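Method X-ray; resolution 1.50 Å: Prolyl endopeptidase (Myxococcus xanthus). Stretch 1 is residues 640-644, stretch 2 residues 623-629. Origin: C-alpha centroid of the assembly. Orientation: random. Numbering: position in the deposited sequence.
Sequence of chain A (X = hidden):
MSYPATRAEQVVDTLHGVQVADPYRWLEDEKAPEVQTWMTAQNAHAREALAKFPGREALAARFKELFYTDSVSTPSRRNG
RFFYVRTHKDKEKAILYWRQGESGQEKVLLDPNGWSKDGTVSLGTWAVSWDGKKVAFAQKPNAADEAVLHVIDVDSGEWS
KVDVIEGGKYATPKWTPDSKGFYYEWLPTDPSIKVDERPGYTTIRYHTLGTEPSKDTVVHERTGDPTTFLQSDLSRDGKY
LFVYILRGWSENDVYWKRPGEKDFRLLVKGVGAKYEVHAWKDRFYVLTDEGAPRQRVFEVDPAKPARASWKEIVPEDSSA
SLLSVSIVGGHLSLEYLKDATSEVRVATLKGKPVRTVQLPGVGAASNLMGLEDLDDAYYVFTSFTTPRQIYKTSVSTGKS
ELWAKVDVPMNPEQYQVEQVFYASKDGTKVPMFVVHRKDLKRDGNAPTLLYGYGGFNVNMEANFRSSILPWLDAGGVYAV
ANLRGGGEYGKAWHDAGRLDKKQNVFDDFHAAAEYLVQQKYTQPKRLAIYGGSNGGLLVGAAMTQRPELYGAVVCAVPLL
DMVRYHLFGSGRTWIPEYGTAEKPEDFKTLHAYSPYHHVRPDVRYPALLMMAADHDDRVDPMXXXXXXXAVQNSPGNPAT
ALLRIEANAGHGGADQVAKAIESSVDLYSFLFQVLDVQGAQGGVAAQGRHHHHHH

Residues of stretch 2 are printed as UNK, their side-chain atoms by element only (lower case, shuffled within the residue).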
ATOM      1  N   THR A 640      -6.654 -16.807 -23.388  1.00 10.30           N
ATOM      2  CA  THR A 640      -7.433 -15.596 -23.261  1.00 10.87           C
ATOM      3  C   THR A 640      -6.593 -14.490 -22.633  1.00 10.70           C
ATOM      4  O   THR A 640      -5.725 -14.770 -21.804  1.00 10.81           O
ATOM      5  CB  THR A 640      -8.684 -15.831 -22.429  1.00 15.97           C
ATOM      6  OG1 THR A 640      -9.411 -16.979 -22.890  1.00 22.03           O
ATOM      7  CG2 THR A 640      -9.653 -14.707 -22.656  1.00 17.44           C
ATOM      8  N   ALA A 641      -6.831 -13.252 -23.043  1.00  9.75           N
ATOM      9  CA  ALA A 641      -6.157 -12.085 -22.454  1.00  7.86           C
ATOM     10  C   ALA A 641      -7.181 -10.959 -22.441  1.00  8.42           C
ATOM     11  O   ALA A 641      -7.605 -10.522 -23.504  1.00  9.56           O
ATOM     12  CB  ALA A 641      -4.923 -11.710 -23.254  1.00  7.77           C
ATOM     13  N   LEU A 642      -7.614 -10.537 -21.256  1.00  7.42           N
ATOM     14  CA  LEU A 642      -8.738  -9.638 -21.074  1.00  6.64           C
ATOM     15  C   LEU A 642      -8.314  -8.385 -20.366  1.00  6.91           C
ATOM     16  O   LEU A 642      -7.535  -8.470 -19.418  1.00  8.18           O
ATOM     17  CB  LEU A 642      -9.844 -10.336 -20.262  1.00  8.21           C
ATOM     18  CG  LEU A 642     -10.372 -11.661 -20.814  1.00  9.52           C
ATOM     19  CD1 LEU A 642     -11.343 -12.309 -19.863  1.00 11.24           C
ATOM     20  CD2 LEU A 642     -11.022 -11.477 -22.160  1.00  9.17           C
ATOM     21  N   LEU A 643      -8.828  -7.237 -20.794  1.00  6.15           N
ATOM     22  CA  LEU A 643      -8.628  -5.979 -20.113  1.00  5.96           C
ATOM     23  C   LEU A 643      -9.954  -5.521 -19.509  1.00  6.77           C
ATOM     24  O   LEU A 643     -10.851  -5.093 -20.219  1.00  7.90           O
ATOM     25  CB  LEU A 643      -8.078  -4.920 -21.092  1.00  8.18           C
ATOM     26  CG  LEU A 643      -7.906  -3.506 -20.518  1.00  8.00           C
ATOM     27  CD1 LEU A 643      -6.866  -3.451 -19.421  1.00 10.63           C
ATOM     28  CD2 LEU A 643      -7.538  -2.514 -21.627  1.00  9.90           C
ATOM     29  N   ARG A 644     -10.070  -5.627 -18.197  1.00  6.84           N
ATOM     30  CA  ARG A 644     -11.231  -5.183 -17.450  1.00  6.53           C
ATOM     31  C   ARG A 644     -10.961  -3.808 -16.834  1.00  6.45           C
ATOM     32  O   ARG A 644     -10.008  -3.677 -16.062  1.00  8.65           O
ATOM     33  CB  ARG A 644     -11.488  -6.187 -16.362  1.00  6.90           C
ATOM     34  CG  ARG A 644     -12.751  -5.956 -15.535  1.00  7.91           C
ATOM     35  CD  ARG A 644     -12.740  -6.774 -14.259  1.00  8.21           C
ATOM     36  NE  ARG A 644     -13.978  -6.734 -13.516  1.00  9.23           N
ATOM     37  CZ  ARG A 644     -14.335  -5.779 -12.662  1.00  8.36           C
ATOM     38  NH1 ARG A 644     -13.578  -4.734 -12.414  1.00 10.73           N
ATOM     39  NH2 ARG A 644     -15.503  -5.886 -12.053  1.00 11.44           N
ATOM     40  N   UNK A 623       0.106   1.245 -19.246  1.00  6.10           N
ATOM     41  CA  UNK A 623       0.885   0.040 -19.164  1.00  4.63           C
ATOM     42  C   UNK A 623       0.035  -1.189 -19.457  1.00  5.92           C
ATOM     43  O   UNK A 623       0.412  -2.037 -20.247  1.00  6.06           O
ATOM     44  c   UNK A 623       4.518   1.844 -17.322  1.00  6.16           C
ATOM     45  c   UNK A 623       2.423   2.064 -16.724  1.00  4.81           C
ATOM     46  c   UNK A 623       1.522  -0.137 -17.769  1.00  5.59           C
ATOM     47  n   UNK A 623       3.668   2.630 -16.678  1.00  5.67           N
ATOM     48  n   UNK A 623       3.862   0.798 -17.795  1.00  6.22           N
ATOM     49  c   UNK A 623       2.539   0.897 -17.422  1.00  4.37           C
ATOM     50  N   UNK A 624      -1.131  -1.268 -18.832  1.00  5.08           N
ATOM     51  CA  UNK A 624      -2.014  -2.406 -19.023  1.00  5.40           C
ATOM     52  C   UNK A 624      -2.528  -2.453 -20.466  1.00  6.06           C
ATOM     53  O   UNK A 624      -2.682  -3.504 -21.042  1.00  7.94           O
ATOM     54  c   UNK A 624      -3.163  -2.296 -18.030  1.00  7.55           C
ATOM     55  N   UNK A 625      -2.800  -1.305 -21.067  1.00  6.14           N
ATOM     56  CA  UNK A 625      -3.272  -1.307 -22.452  1.00  4.76           C
ATOM     57  C   UNK A 625      -2.223  -1.858 -23.402  1.00  5.29           C
ATOM     58  O   UNK A 625      -2.512  -2.723 -24.238  1.00  6.19           O
ATOM     59  c   UNK A 625      -5.392   2.004 -22.868  1.00  5.95           C
ATOM     60  n   UNK A 625      -5.229   4.106 -20.904  1.00  8.16           N
ATOM     61  n   UNK A 625      -4.528   3.180 -22.892  1.00  6.32           N
ATOM     62  c   UNK A 625      -3.649   0.101 -22.913  1.00  5.62           C
ATOM     63  c   UNK A 625      -4.483   4.150 -21.985  1.00  6.17           C
ATOM     64  n   UNK A 625      -3.667   5.194 -22.160  1.00  6.96           N
ATOM     65  c   UNK A 625      -4.758   0.788 -22.144  1.00  6.14           C
ATOM     66  N   UNK A 626      -1.013  -1.344 -23.321  1.00  5.36           N
ATOM     67  CA  UNK A 626       0.046  -1.802 -24.222  1.00  5.26           C
ATOM     68  C   UNK A 626       0.358  -3.297 -24.018  1.00  5.28           C
ATOM     69  O   UNK A 626       0.589  -4.029 -24.997  1.00  5.34           O
ATOM     70  c   UNK A 626       2.438   1.134 -24.954  1.00  6.43           C
ATOM     71  c   UNK A 626       1.302  -0.970 -24.071  1.00  5.76           C
ATOM     72  c   UNK A 626       3.535   1.105 -23.932  1.00  6.61           C
ATOM     73  n   UNK A 626       4.742   1.890 -24.386  1.00  6.97           N
ATOM     74  c   UNK A 626       1.145   0.502 -24.478  1.00  6.23           C
ATOM     75  N   UNK A 627       0.398  -3.743 -22.761  1.00  4.68           N
ATOM     76  CA  UNK A 627       0.737  -5.127 -22.491  1.00  5.20           C
ATOM     77  C   UNK A 627      -0.353  -6.053 -22.983  1.00  5.28           C
ATOM     78  O   UNK A 627      -0.040  -7.070 -23.589  1.00  6.21           O
ATOM     79  c   UNK A 627       1.358  -8.895 -19.724  1.00  6.85           C
ATOM     80  c   UNK A 627       3.491  -8.150 -20.540  1.00  5.85           C
ATOM     81  c   UNK A 627       2.680  -9.142 -19.976  1.00  5.50           C
ATOM     82  c   UNK A 627       2.929  -6.948 -20.918  1.00  5.08           C
ATOM     83  c   UNK A 627       1.023  -5.327 -21.001  1.00  5.28           C
ATOM     84  c   UNK A 627       0.809  -7.670 -20.069  1.00  5.29           C
ATOM     85  c   UNK A 627       1.600  -6.672 -20.655  1.00  4.87           C
ATOM     86  N   UNK A 628      -1.624  -5.731 -22.731  1.00  5.04           N
ATOM     87  CA  UNK A 628      -2.719  -6.607 -23.198  1.00  5.76           C
ATOM     88  C   UNK A 628      -2.715  -6.703 -24.715  1.00  4.38           C
ATOM     89  O   UNK A 628      -2.919  -7.783 -25.282  1.00  5.67           O
ATOM     90  c   UNK A 628      -5.002  -7.489 -22.604  1.00 11.57           C
ATOM     91  c   UNK A 628      -4.784  -5.168 -23.418  1.00 12.37           C
ATOM     92  c   UNK A 628      -4.104  -6.232 -22.639  1.00  7.85           C
ATOM     93  N   UNK A 629      -2.448  -5.591 -25.397  1.00  5.29           N
ATOM     94  CA  UNK A 629      -2.338  -5.616 -26.842  1.00  5.25           C
ATOM     95  C   UNK A 629      -1.232  -6.539 -27.320  1.00  5.67           C
ATOM     96  O   UNK A 629      -1.429  -7.342 -28.225  1.00  6.14           O
ATOM     97  c   UNK A 629      -2.097  -4.228 -27.371  1.00  5.50           C
TER

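Position 623 opens the helical stretch with six side-chain atoms: one carbon leading into a five-membered ring of three carbons and two nitrogens. That ring is an imidazole; the side chain touches nothing on stretch 1, its CB being 9.2 Å from Leu643 CD1. The residue is His623.

Position 624 has a single side-chain carbon, its CB, directed toward the strand and 4.1 Å from Leu643 CD1. One carbon and nothing beyond it defines Ala624.

Position 625 carries seven side-chain atoms: three carbons in a row, a nitrogen, then a carbon bonded to two further nitrogens, which is a guanidinium group. Its CA-to-CB bond points away from the strand, yet the second carbon of the chain lies 4.3 Å from Leu643 CD2. The residue is Arg625, and the touching atom is CG, so the contact is made by the aliphatic part of the chain; NE and NH2 are hydrogen-bonded elsewhere in the structure.

Position 626 shows four carbons in an unbranched row ending in one nitrogen, out of reach of stretch 1. This is Lys626, with chi1 to chi4 in m, t, m and t.

Position 627 has one carbon followed by a six-membered ring made wholly of carbon, with no hydroxyl oxygen attached. These seven atoms identify Phe627, whose side chain is out of reach of the strand. Its backbone N donates to His623 O at 3.0 Å, an i to i-4 bond typical of an alpha helix.

Position 628 has three carbons, the first carrying the other two. The CA-to-CB bond points toward the strand, one terminal carbon packing against Leu643 CB and the other against Ala641 CB and Leu642 C. This branching at CB, with no oxygen, gives Val628. Its CG1 lies 4.0 Å from Leu643 CB, while CG2 lies 4.3 Å from Ala641 CB and 4.1 Å from the backbone C of Leu642.

Position 629 again has one carbon, this time out of reach, and is Ala629.

The contact works by apolar packing, with no hydrogen bond across the stretches. The helix runs nearly antiparallel to strand 641-644, at 159° between N-to-C directions, and the axes approach to 8.7 Å. Strand alternation directs Ala641 and Leu643 toward the helix and Leu642 away; on the helix, the four-residue spacing of Ala624 and Val628 brings both toward the strand. Val628 and Leu643 dominate, with 73 and 72 Å² covered, within a total of 211 Å² summed over both sides. The nearest CA atoms across the stretches are Ala641 CA and Val628 CA, 6.5 Å apart.

Stretch 2 623-629: HARKFVA
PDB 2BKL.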